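Local coordinates for protein probable Thioesterase (Bartonella henselae, PDB 3HM0) that probably hydrolyses thioester bonds as a tetrameric hot-dog-fold thioesterase, although its natural substrate is not established, at residues N34-F39 against K114-R119; F39-Y44 against L60-R65; S51-H56 against P104-N109; F126-I131 against T140-I145. One frame throughout, in Å; residues are numbered along the deposited sequence.

Contact 1: N34-F39 against K114-R119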
# COMPACT_ATOMS: atom_id res chain seq x y z
N ASN A 34 10.53 -10.61 30.60
CA ASN A 34 10.41 -10.00 29.25
C ASN A 34 9.21 -10.53 28.45
O ASN A 34 9.35 -11.43 27.60
CB ASN A 34 11.72 -10.15 28.46
CG ASN A 34 11.83 -9.15 27.30
OD1 ASN A 34 11.65 -7.94 27.48
ND2 ASN A 34 12.12 -9.67 26.11
N ALA A 35 8.03 -9.95 28.71
CA ALA A 35 6.77 -10.40 28.12
C ALA A 35 6.60 -9.97 26.66
O ALA A 35 7.26 -9.05 26.19
CB ALA A 35 5.59 -9.92 28.97
N PHE A 36 5.72 -10.67 25.94
CA PHE A 36 5.28 -10.27 24.60
C PHE A 36 4.17 -9.24 24.70
O PHE A 36 3.13 -9.51 25.30
CB PHE A 36 4.75 -11.48 23.83
CG PHE A 36 5.80 -12.26 23.13
CD1 PHE A 36 6.57 -11.68 22.12
CD2 PHE A 36 6.03 -13.59 23.46
CE1 PHE A 36 7.56 -12.42 21.46
CE2 PHE A 36 7.02 -14.34 22.80
CZ PHE A 36 7.78 -13.76 21.80
N HIS A 37 4.36 -8.07 24.11
CA HIS A 37 3.29 -7.09 24.02
C HIS A 37 2.27 -7.55 23.00
O HIS A 37 2.64 -8.04 21.94
CB HIS A 37 3.83 -5.72 23.64
CG HIS A 37 4.65 -5.08 24.72
ND1 HIS A 37 4.65 -3.72 24.94
CD2 HIS A 37 5.49 -5.62 25.64
CE1 HIS A 37 5.46 -3.44 25.94
NE2 HIS A 37 5.98 -4.57 26.39
N ASP A 38 0.99 -7.40 23.34
CA ASP A 38 -0.12 -7.83 22.50
C ASP A 38 -0.82 -6.65 21.85
O ASP A 38 -1.17 -5.66 22.52
CB ASP A 38 -1.14 -8.66 23.30
CG ASP A 38 -0.71 -10.12 23.49
OD1 ASP A 38 0.49 -10.44 23.39
OD2 ASP A 38 -1.60 -10.96 23.74
N PHE A 39 -1.04 -6.77 20.54
CA PHE A 39 -1.83 -5.81 19.78
C PHE A 39 -2.73 -6.47 18.72
O PHE A 39 -2.30 -7.36 17.98
CB PHE A 39 -0.93 -4.77 19.14
CG PHE A 39 -1.67 -3.56 18.67
CD1 PHE A 39 -2.21 -2.66 19.60
CD2 PHE A 39 -1.87 -3.33 17.31
CE1 PHE A 39 -2.94 -1.55 19.17
CE2 PHE A 39 -2.59 -2.21 16.87
CZ PHE A 39 -3.12 -1.32 17.80
N LYS A 114 2.22 -10.24 18.34
CA LYS A 114 3.09 -10.35 19.51
C LYS A 114 4.50 -9.85 19.23
O LYS A 114 5.15 -10.29 18.28
CB LYS A 114 3.08 -11.77 20.07
CG LYS A 114 1.70 -12.18 20.53
CD LYS A 114 1.52 -13.68 20.64
CE LYS A 114 1.74 -14.17 22.06
NZ LYS A 114 0.70 -13.62 23.01
N THR A 115 4.96 -8.93 20.06
CA THR A 115 6.21 -8.25 19.82
C THR A 115 6.99 -8.14 21.13
O THR A 115 6.41 -7.84 22.18
CB THR A 115 5.95 -6.83 19.26
OG1 THR A 115 5.14 -6.92 18.08
CG2 THR A 115 7.23 -6.14 18.92
N ARG A 116 8.28 -8.43 21.07
CA ARG A 116 9.17 -8.09 22.15
C ARG A 116 10.57 -7.84 21.59
O ARG A 116 10.91 -8.36 20.53
CB ARG A 116 9.20 -9.20 23.21
CG ARG A 116 9.89 -10.47 22.75
CD ARG A 116 10.09 -11.41 23.92
NE ARG A 116 10.52 -12.76 23.52
CZ ARG A 116 10.82 -13.72 24.39
NH1 ARG A 116 10.73 -13.50 25.70
NH2 ARG A 116 11.20 -14.92 23.96
N ILE A 117 11.35 -7.03 22.29
CA ILE A 117 12.76 -6.89 21.98
C ILE A 117 13.43 -8.15 22.52
O ILE A 117 13.03 -8.68 23.57
CB ILE A 117 13.36 -5.61 22.60
CG1 ILE A 117 12.95 -4.39 21.77
CG2 ILE A 117 14.89 -5.67 22.63
CD1 ILE A 117 13.26 -3.06 22.42
N SER A 118 14.39 -8.68 21.78
CA SER A 118 15.08 -9.89 22.20
C SER A 118 16.60 -9.68 22.35
O SER A 118 17.27 -10.49 22.99
CB SER A 118 14.79 -11.04 21.24
OG SER A 118 15.32 -10.79 19.95
N ARG A 119 17.12 -8.60 21.75
CA ARG A 119 18.54 -8.21 21.86
C ARG A 119 18.71 -6.71 21.63
O ARG A 119 18.22 -6.17 20.65
CB ARG A 119 19.41 -9.01 20.88
CG ARG A 119 20.94 -9.01 21.16
CD ARG A 119 21.64 -10.28 20.56
NE ARG A 119 20.82 -10.91 19.51
CZ ARG A 119 21.25 -11.75 18.57
NH1 ARG A 119 22.53 -12.12 18.51
NH2 ARG A 119 20.39 -12.24 17.68
O HOH W 1 2.60 -6.53 19.01
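The ring of Phe-36 lies beneath the aliphatic part of Arg-116, whose CD sits over one ring face, 3.9 Å from the ring centroid, in a CH-pi contact. With chi1 at 70°, CG of Arg-116 stands between the backbone N and the carbonyl carbon, and from there the chain runs extended across the ring. CZ lies off-centre, 4.5 Å from the Phe-36 centroid, making a slanted cation-pi contact with guanidinium and ring planes 43° apart. Arginine suits this partly exposed position because its methylenes cover the ring while the guanidinium reaches past it: NH1 donates 3.1 Å to Asn-34 O, which lies near the guanidinium plane. Asn-34 returns the grip. Its chi1 of -160° swings the amide over to the partner strand, where ND2 gives a bond of 2.9 Å to Ile-117 O. Two backbone bonds, His-37 N to Thr-115 O at 2.8 Å and Thr-115 N to His-37 O at 3.1 Å, make these residues an antiparallel hydrogen-bonded pair. In the adjoining non-hydrogen-bonded pair, Asp-38 and Lys-114 run side by side; the lysine chain bends late, bringing NZ to the syn side of Asp-38 OD1 in a salt bridge of 3.2 Å, suited to an exposed sheet surface. Strand 37-42, beside strand 110-120, is an outermost strand of the sheet within this chain. Phe-36 meets Tyr-130 of strand 124-133 nearly at right angles, while on the other face His-37 meets Phe-70 of helix 58-72, and its ND1 hydrogen-bonds OD2 of Asp-73 just beyond that helix.

Contact 2: F39-Y44 against L60-R65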
# COMPACT_ATOMS: atom_id res chain seq x y z
N PHE A 39 -1.04 -6.77 20.54
CA PHE A 39 -1.83 -5.81 19.78
C PHE A 39 -2.73 -6.47 18.72
O PHE A 39 -2.30 -7.36 17.98
CB PHE A 39 -0.93 -4.77 19.14
CG PHE A 39 -1.67 -3.56 18.67
CD1 PHE A 39 -2.21 -2.66 19.60
CD2 PHE A 39 -1.87 -3.33 17.31
CE1 PHE A 39 -2.94 -1.55 19.17
CE2 PHE A 39 -2.59 -2.21 16.87
CZ PHE A 39 -3.12 -1.32 17.80
N GLN A 40 -3.98 -6.03 18.65
CA GLN A 40 -4.93 -6.60 17.71
C GLN A 40 -5.20 -5.70 16.50
O GLN A 40 -5.20 -4.47 16.61
CB GLN A 40 -6.24 -6.93 18.41
CG GLN A 40 -6.10 -7.88 19.61
CD GLN A 40 -7.35 -8.71 19.86
OE1 GLN A 40 -8.48 -8.21 19.82
NE2 GLN A 40 -7.15 -10.00 20.11
N ALA A 41 -5.40 -6.32 15.35
CA ALA A 41 -5.88 -5.62 14.17
C ALA A 41 -6.79 -6.54 13.38
O ALA A 41 -6.61 -7.76 13.38
CB ALA A 41 -4.72 -5.11 13.30
N ARG A 42 -7.78 -5.93 12.74
CA ARG A 42 -8.74 -6.62 11.89
C ARG A 42 -8.22 -6.64 10.43
O ARG A 42 -7.46 -5.78 10.01
CB ARG A 42 -10.08 -5.87 11.97
CG ARG A 42 -11.25 -6.53 11.25
CD ARG A 42 -11.75 -7.73 12.03
NE ARG A 42 -12.38 -7.33 13.28
CZ ARG A 42 -13.11 -8.14 14.05
NH1 ARG A 42 -13.29 -9.41 13.71
NH2 ARG A 42 -13.65 -7.66 15.16
N VAL A 43 -8.64 -7.65 9.67
CA VAL A 43 -8.29 -7.72 8.26
C VAL A 43 -9.46 -7.19 7.45
O VAL A 43 -10.59 -7.66 7.58
CB VAL A 43 -8.01 -9.15 7.81
CG1 VAL A 43 -7.95 -9.23 6.28
CG2 VAL A 43 -6.72 -9.71 8.47
N TYR A 44 -9.16 -6.22 6.60
CA TYR A 44 -10.12 -5.60 5.73
C TYR A 44 -9.82 -5.92 4.27
O TYR A 44 -8.81 -6.57 3.98
CB TYR A 44 -10.04 -4.09 5.97
CG TYR A 44 -10.38 -3.69 7.37
CD1 TYR A 44 -11.72 -3.59 7.78
CD2 TYR A 44 -9.38 -3.41 8.30
CE1 TYR A 44 -12.05 -3.21 9.09
CE2 TYR A 44 -9.70 -3.05 9.62
CZ TYR A 44 -11.04 -2.94 9.99
OH TYR A 44 -11.36 -2.57 11.27
N LEU A 60 3.77 -7.41 6.85
CA LEU A 60 4.81 -6.48 7.30
C LEU A 60 4.23 -5.15 7.82
O LEU A 60 4.85 -4.51 8.66
CB LEU A 60 5.85 -6.20 6.22
CG LEU A 60 6.97 -7.19 5.88
CD1 LEU A 60 6.46 -8.43 5.12
CD2 LEU A 60 8.02 -6.44 5.04
N GLU A 61 3.07 -4.74 7.32
CA GLU A 61 2.39 -3.56 7.87
C GLU A 61 1.89 -3.85 9.26
O GLU A 61 2.06 -3.02 10.16
CB GLU A 61 1.24 -3.06 6.96
CG GLU A 61 1.80 -2.35 5.73
CD GLU A 61 0.75 -1.68 4.91
OE1 GLU A 61 -0.36 -1.50 5.43
OE2 GLU A 61 1.04 -1.35 3.75
N PHE A 62 1.32 -5.04 9.44
CA PHE A 62 0.85 -5.47 10.75
C PHE A 62 2.01 -5.59 11.75
O PHE A 62 1.90 -5.14 12.89
CB PHE A 62 0.06 -6.78 10.65
CG PHE A 62 -1.27 -6.66 9.91
CD1 PHE A 62 -2.21 -5.70 10.27
CD2 PHE A 62 -1.59 -7.54 8.88
CE1 PHE A 62 -3.43 -5.60 9.59
CE2 PHE A 62 -2.83 -7.45 8.21
CZ PHE A 62 -3.73 -6.46 8.57
N PHE A 63 3.14 -6.17 11.32
CA PHE A 63 4.34 -6.22 12.18
C PHE A 63 4.82 -4.84 12.57
O PHE A 63 5.23 -4.66 13.71
CB PHE A 63 5.49 -6.97 11.49
CG PHE A 63 5.35 -8.46 11.51
CD1 PHE A 63 5.07 -9.14 12.70
CD2 PHE A 63 5.55 -9.20 10.35
CE1 PHE A 63 4.97 -10.54 12.75
CE2 PHE A 63 5.45 -10.61 10.37
CZ PHE A 63 5.15 -11.28 11.59
N GLU A 64 4.81 -3.89 11.63
CA GLU A 64 5.14 -2.49 11.90
C GLU A 64 4.22 -1.86 12.98
O GLU A 64 4.70 -1.16 13.86
CB GLU A 64 5.11 -1.66 10.60
CG GLU A 64 5.83 -0.31 10.66
CD GLU A 64 4.90 0.85 10.26
OE1 GLU A 64 4.51 0.95 9.08
OE2 GLU A 64 4.53 1.66 11.16
N ARG A 65 2.91 -2.14 12.92
CA ARG A 65 1.96 -1.74 13.97
C ARG A 65 2.37 -2.27 15.35
O ARG A 65 2.30 -1.54 16.34
CB ARG A 65 0.52 -2.20 13.65
CG ARG A 65 -0.06 -1.55 12.40
CD ARG A 65 -1.56 -1.75 12.27
NE ARG A 65 -1.92 -1.73 10.85
CZ ARG A 65 -3.12 -2.02 10.36
NH1 ARG A 65 -3.32 -1.99 9.05
NH2 ARG A 65 -4.11 -2.36 11.16
O HOH W 2 -6.61 -3.22 10.22
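Ala-41 and Phe-62 meet where the long helix of the hot-dog fold, 58-72, packs against strand 37-42, outermost in the sheet within this chain, the short axes passing 9.5 Å apart. The apolar contacts centre on the Phe-62 ring. Its CE1 lies 4.0 Å from Ala-41 CB, and its CZ approaches Val-43 CG2 more loosely at 4.4 Å. Alanine fits here because its small methyl, pointing at the helix, lets the Phe-62 ring come close to the strand; Phe-62 also reaches Leu-111 and Ile-131 on the sheet. Further along, the Phe-39 ring rests obliquely near Arg-65 CB, and Tyr-44 of the second subunit packs against both residues.

Mixed contacts come next. CG of Arg-65 is anti to the carbonyl carbon (chi1 -64°), and the chain then runs extended toward the strand. This sets the guanidinium beside the rim of the Phe-62 ring, so that CE1 lies over one guanidinium face, while NH2 passes 3.5 Å from Ala-41 CB.

The polar link is indirect: a water in the plane of the guanidinium joins helix to strand, accepting from Arg-65 NH2 at 2.8 Å and donating to Arg-42 O at 2.7 Å.

Contact 3: S51-H56 against P104-N109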
# COMPACT_ATOMS: atom_id res chain seq x y z
N SER A 51 -5.86 -14.25 -4.25
CA SER A 51 -5.87 -15.65 -3.83
C SER A 51 -6.80 -15.87 -2.67
O SER A 51 -6.91 -16.99 -2.17
CB SER A 51 -4.46 -16.12 -3.47
OG SER A 51 -4.17 -15.79 -2.14
N GLY A 52 -7.47 -14.81 -2.22
CA GLY A 52 -8.52 -14.93 -1.21
C GLY A 52 -8.13 -14.57 0.20
O GLY A 52 -8.99 -14.54 1.09
N VAL A 53 -6.85 -14.27 0.44
CA VAL A 53 -6.35 -14.08 1.81
C VAL A 53 -5.39 -12.90 1.89
O VAL A 53 -5.20 -12.19 0.91
CB VAL A 53 -5.71 -15.40 2.36
CG1 VAL A 53 -6.72 -16.53 2.35
CG2 VAL A 53 -4.47 -15.80 1.53
N VAL A 54 -4.79 -12.68 3.06
CA VAL A 54 -3.97 -11.49 3.24
C VAL A 54 -2.75 -11.50 2.32
O VAL A 54 -2.03 -12.47 2.27
CB VAL A 54 -3.55 -11.31 4.74
CG1 VAL A 54 -2.44 -10.26 4.89
CG2 VAL A 54 -4.78 -10.94 5.62
N TYR A 55 -2.52 -10.41 1.59
CA TYR A 55 -1.36 -10.30 0.71
C TYR A 55 -0.11 -10.39 1.58
O TYR A 55 -0.12 -9.93 2.73
CB TYR A 55 -1.42 -8.98 -0.06
CG TYR A 55 -0.24 -8.71 -0.96
CD1 TYR A 55 0.08 -9.59 -1.99
CD2 TYR A 55 0.57 -7.60 -0.79
CE1 TYR A 55 1.16 -9.37 -2.81
CE2 TYR A 55 1.66 -7.37 -1.61
CZ TYR A 55 1.94 -8.26 -2.62
OH TYR A 55 3.01 -8.04 -3.44
N HIS A 56 0.97 -10.99 1.04
CA HIS A 56 2.13 -11.33 1.88
C HIS A 56 2.81 -10.09 2.46
O HIS A 56 3.22 -10.09 3.62
CB HIS A 56 3.13 -12.27 1.18
CG HIS A 56 4.00 -11.60 0.17
ND1 HIS A 56 3.55 -11.24 -1.09
CD2 HIS A 56 5.30 -11.21 0.22
CE1 HIS A 56 4.53 -10.65 -1.76
NE2 HIS A 56 5.60 -10.61 -0.98
N PRO A 104 -2.59 -18.80 6.49
CA PRO A 104 -3.10 -17.54 5.96
C PRO A 104 -4.12 -16.86 6.88
O PRO A 104 -4.88 -17.54 7.59
CB PRO A 104 -3.75 -17.97 4.65
CG PRO A 104 -4.21 -19.38 4.91
CD PRO A 104 -3.34 -19.96 5.98
N ALA A 105 -4.13 -15.53 6.88
CA ALA A 105 -5.21 -14.81 7.55
C ALA A 105 -6.32 -14.54 6.56
O ALA A 105 -6.06 -14.26 5.41
CB ALA A 105 -4.72 -13.52 8.16
N GLN A 106 -7.57 -14.65 7.02
CA GLN A 106 -8.75 -14.50 6.17
C GLN A 106 -9.37 -13.11 6.38
O GLN A 106 -9.09 -12.44 7.40
CB GLN A 106 -9.79 -15.56 6.52
CG GLN A 106 -9.27 -17.01 6.68
CD GLN A 106 -9.10 -17.71 5.35
OE1 GLN A 106 -9.69 -17.30 4.34
NE2 GLN A 106 -8.29 -18.76 5.32
N ILE A 107 -10.22 -12.71 5.42
CA ILE A 107 -11.00 -11.47 5.52
C ILE A 107 -11.74 -11.43 6.83
O ILE A 107 -12.29 -12.43 7.29
CB ILE A 107 -12.04 -11.33 4.37
CG1 ILE A 107 -12.71 -9.93 4.39
CG2 ILE A 107 -13.10 -12.40 4.46
CD1 ILE A 107 -11.78 -8.75 4.06
N ASP A 108 -11.72 -10.26 7.45
CA ASP A 108 -12.40 -10.08 8.73
C ASP A 108 -11.78 -10.76 9.94
O ASP A 108 -12.27 -10.57 11.05
CB ASP A 108 -13.89 -10.44 8.64
CG ASP A 108 -14.75 -9.49 9.42
OD1 ASP A 108 -14.25 -8.38 9.74
OD2 ASP A 108 -15.93 -9.82 9.73
N ASN A 109 -10.73 -11.57 9.76
CA ASN A 109 -10.05 -12.16 10.93
C ASN A 109 -9.61 -11.08 11.87
O ASN A 109 -9.25 -9.98 11.45
CB ASN A 109 -8.78 -12.92 10.55
CG ASN A 109 -9.05 -14.34 10.07
OD1 ASN A 109 -8.10 -15.05 9.73
ND2 ASN A 109 -10.34 -14.75 10.02
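Val-54 N donates to Ala-105 O, at 3.1 Å and with an N-H...O angle of 152°, tying together two irregular backbones without forming a strand pair. Both are connecting loops of the hot-dog fold: 51-56 leads into helix 58-72, whereas the loop at 104-109 leads into strand 110-120.

Gly-52 precedes the bond with phi near 101°, a conformation in which any CB would collide with the preceding carbonyl oxygen, so glycine is the natural residue for this bend. After it, two valines straddle the Ala-105 carbonyl. Val-53 aims its branched CB at the other loop, bringing CG2 to 3.9 Å from Pro-104 CB, a compact apolar pairing at the surface. Val-54 points elsewhere: its CG2, anti to the carbonyl carbon, touches Ala-105 CB at 3.6 Å in a buried spot where a small methyl allows the loops to close up. Gln-106 starts away from Val-53 but doubles back at chi2 (-82°), laying its amide beside the valine, with OE1 3.7 Å from CG1.

Neighbouring subunits border these loops: Tyr-55 OH bonds Glu-64 of the third subunit, and Asp-108 forms a salt bridge with Arg-72 of the second.

From Gln-106 to Asn-109 the chain makes a type II turn, closed by Asn-109 N to Gln-106 O at 3.0 Å. The asparagine side chain braces it again, OD1 receiving Gln-106 N at 2.8 Å from above the carboxamide plane.

Contact 4: F126-I131 against T140-I145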
# COMPACT_ATOMS: atom_id res chain seq x y z
N PHE A 126 16.93 -6.04 18.21
CA PHE A 126 16.42 -7.23 17.55
C PHE A 126 15.05 -7.63 18.11
O PHE A 126 14.88 -7.81 19.33
CB PHE A 126 17.42 -8.39 17.68
CG PHE A 126 18.75 -8.14 16.99
CD1 PHE A 126 19.72 -7.32 17.57
CD2 PHE A 126 19.03 -8.73 15.76
CE1 PHE A 126 20.95 -7.08 16.92
CE2 PHE A 126 20.25 -8.51 15.10
CZ PHE A 126 21.22 -7.69 15.67
N MET A 127 14.08 -7.78 17.21
CA MET A 127 12.73 -8.12 17.63
C MET A 127 12.23 -9.47 17.11
O MET A 127 12.58 -9.91 16.00
CB MET A 127 11.75 -6.99 17.26
CG MET A 127 11.57 -5.95 18.34
SD MET A 127 10.74 -4.47 17.71
CE MET A 127 10.02 -3.75 19.18
N GLU A 128 11.43 -10.14 17.94
CA GLU A 128 10.76 -11.37 17.54
C GLU A 128 9.28 -11.07 17.52
O GLU A 128 8.69 -10.77 18.57
CB GLU A 128 11.01 -12.50 18.55
CG GLU A 128 12.33 -13.24 18.37
CD GLU A 128 12.62 -14.22 19.53
OE1 GLU A 128 11.68 -14.57 20.30
OE2 GLU A 128 13.80 -14.63 19.66
N GLN A 129 8.66 -11.18 16.34
CA GLN A 129 7.24 -10.86 16.20
C GLN A 129 6.47 -12.06 15.73
O GLN A 129 6.99 -12.85 14.96
CB GLN A 129 7.04 -9.67 15.28
CG GLN A 129 7.77 -8.43 15.73
CD GLN A 129 7.27 -7.19 15.04
OE1 GLN A 129 7.85 -6.76 14.04
NE2 GLN A 129 6.17 -6.61 15.55
N TYR A 130 5.22 -12.18 16.19
CA TYR A 130 4.33 -13.27 15.81
C TYR A 130 2.93 -12.76 15.44
O TYR A 130 2.43 -11.78 16.01
CB TYR A 130 4.23 -14.31 16.94
CG TYR A 130 5.57 -14.94 17.33
CD1 TYR A 130 6.07 -16.03 16.63
CD2 TYR A 130 6.33 -14.42 18.38
CE1 TYR A 130 7.31 -16.59 16.96
CE2 TYR A 130 7.56 -14.98 18.72
CZ TYR A 130 8.04 -16.07 18.01
OH TYR A 130 9.27 -16.62 18.35
N ILE A 131 2.29 -13.43 14.48
CA ILE A 131 0.92 -13.11 14.14
C ILE A 131 0.04 -14.35 14.26
O ILE A 131 0.24 -15.33 13.55
CB ILE A 131 0.78 -12.43 12.75
CG1 ILE A 131 1.45 -11.04 12.78
CG2 ILE A 131 -0.71 -12.29 12.37
CD1 ILE A 131 1.55 -10.35 11.47
N THR A 140 5.52 -15.56 11.36
CA THR A 140 6.49 -15.26 12.44
C THR A 140 7.65 -14.48 11.84
O THR A 140 7.95 -14.67 10.66
CB THR A 140 7.13 -16.54 13.03
OG1 THR A 140 7.96 -17.14 12.04
CG2 THR A 140 6.10 -17.53 13.52
N ALA A 141 8.32 -13.64 12.62
CA ALA A 141 9.39 -12.83 12.06
C ALA A 141 10.51 -12.43 13.03
O ALA A 141 10.25 -12.19 14.23
CB ALA A 141 8.82 -11.59 11.36
N LYS A 142 11.73 -12.37 12.50
CA LYS A 142 12.87 -11.84 13.22
C LYS A 142 13.30 -10.58 12.50
O LYS A 142 13.51 -10.58 11.29
CB LYS A 142 14.04 -12.84 13.28
CG LYS A 142 14.00 -13.83 14.47
CD LYS A 142 13.17 -15.09 14.16
CE LYS A 142 12.52 -15.70 15.42
NZ LYS A 142 11.16 -16.34 15.15
N VAL A 143 13.39 -9.49 13.25
CA VAL A 143 13.61 -8.20 12.65
C VAL A 143 14.80 -7.55 13.31
O VAL A 143 14.93 -7.57 14.53
CB VAL A 143 12.38 -7.30 12.82
CG1 VAL A 143 12.41 -6.22 11.81
CG2 VAL A 143 11.09 -8.09 12.65
N GLU A 144 15.67 -6.95 12.50
CA GLU A 144 16.75 -6.12 13.00
C GLU A 144 16.50 -4.64 12.68
O GLU A 144 16.33 -4.25 11.52
CB GLU A 144 18.08 -6.57 12.38
CG GLU A 144 19.30 -5.99 13.08
CD GLU A 144 20.60 -6.28 12.34
OE1 GLU A 144 20.86 -7.48 12.01
OE2 GLU A 144 21.35 -5.31 12.10
N ILE A 145 16.52 -3.80 13.72
CA ILE A 145 16.21 -2.37 13.59
C ILE A 145 17.39 -1.49 13.98
O ILE A 145 17.93 -1.64 15.07
CB ILE A 145 15.04 -1.99 14.52
CG1 ILE A 145 13.93 -3.07 14.50
CG2 ILE A 145 14.52 -0.60 14.21
CD1 ILE A 145 12.96 -2.99 13.35
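Met-127 and Val-143, then Gln-129 and Ala-141, form two hydrogen-bonded pairs of an antiparallel hairpin. Their four N-H...O bonds are short: Met-127 N to Val-143 O and Gln-129 N to Ala-141 O, for instance, are both 2.8 Å, and nearly straight. CA-H...O contacts fill the intervals, such as Lys-142 CA to Met-127 O at 3.4 Å.

The buried amide of Gln-129 is well satisfied: NE2 donates to Thr-115 OG1 and Phe-63 O, while OE1 accepts from Arg-67, so the glutamine stitches sheet to helix. Glu-144 faces the other way. Its extended chain, with CG anti to the backbone N (chi1 -166°), runs alongside Phe-126; CG packs on one ring face, 3.4 Å from CE2, while OE2 goes on to a salt bridge with Arg-124.

On this same face Lys-142 bends at chi2 across the strands, and its CE packs 3.8 Å from Glu-128 CG. Their opposite charges remain 5.5 Å apart between NZ and OE1, too far for a salt bridge. At the hairpin's other end Thr-140 turns its methyl to Tyr-130: CG2, anti to the carbonyl carbon, is the branch that meets the ring edge, 3.5 Å from CD1.

Met-127, Ala-141 and Val-143, together with Gln-129, line the opposite face. The two strands, 124-133 and 136-149, lie inside the sheet between 110-120 and 90-101, and helix 58-72 covers the inner side, Phe-63 resting on Ala-141 and Ile-131, and Arg-67 on Met-127.

Contacts 1 and 4 belong to the same five-stranded antiparallel sheet, with centres about 9 Å apart and strands 110-120 and 124-133 adjacent between them. Contact 2 shares Phe-39 and strand 37-42 with contact 1, its centre about 15 Å away, and brings in helix 58-72, which the sheet of the hot-dog fold wraps. Contact 3 lies at the loop end, about 12 Å from contact 2 between centres, and touches it where Val-43 bonds to Asp-108. Along the chain, contacts 2 and 3 cross, both nested inside the loop closed by contact 1, and contact 4 follows in series. Contact 4 touches contacts 1 and 2 through Gln-129, which bonds to Thr-115 and to Phe-63.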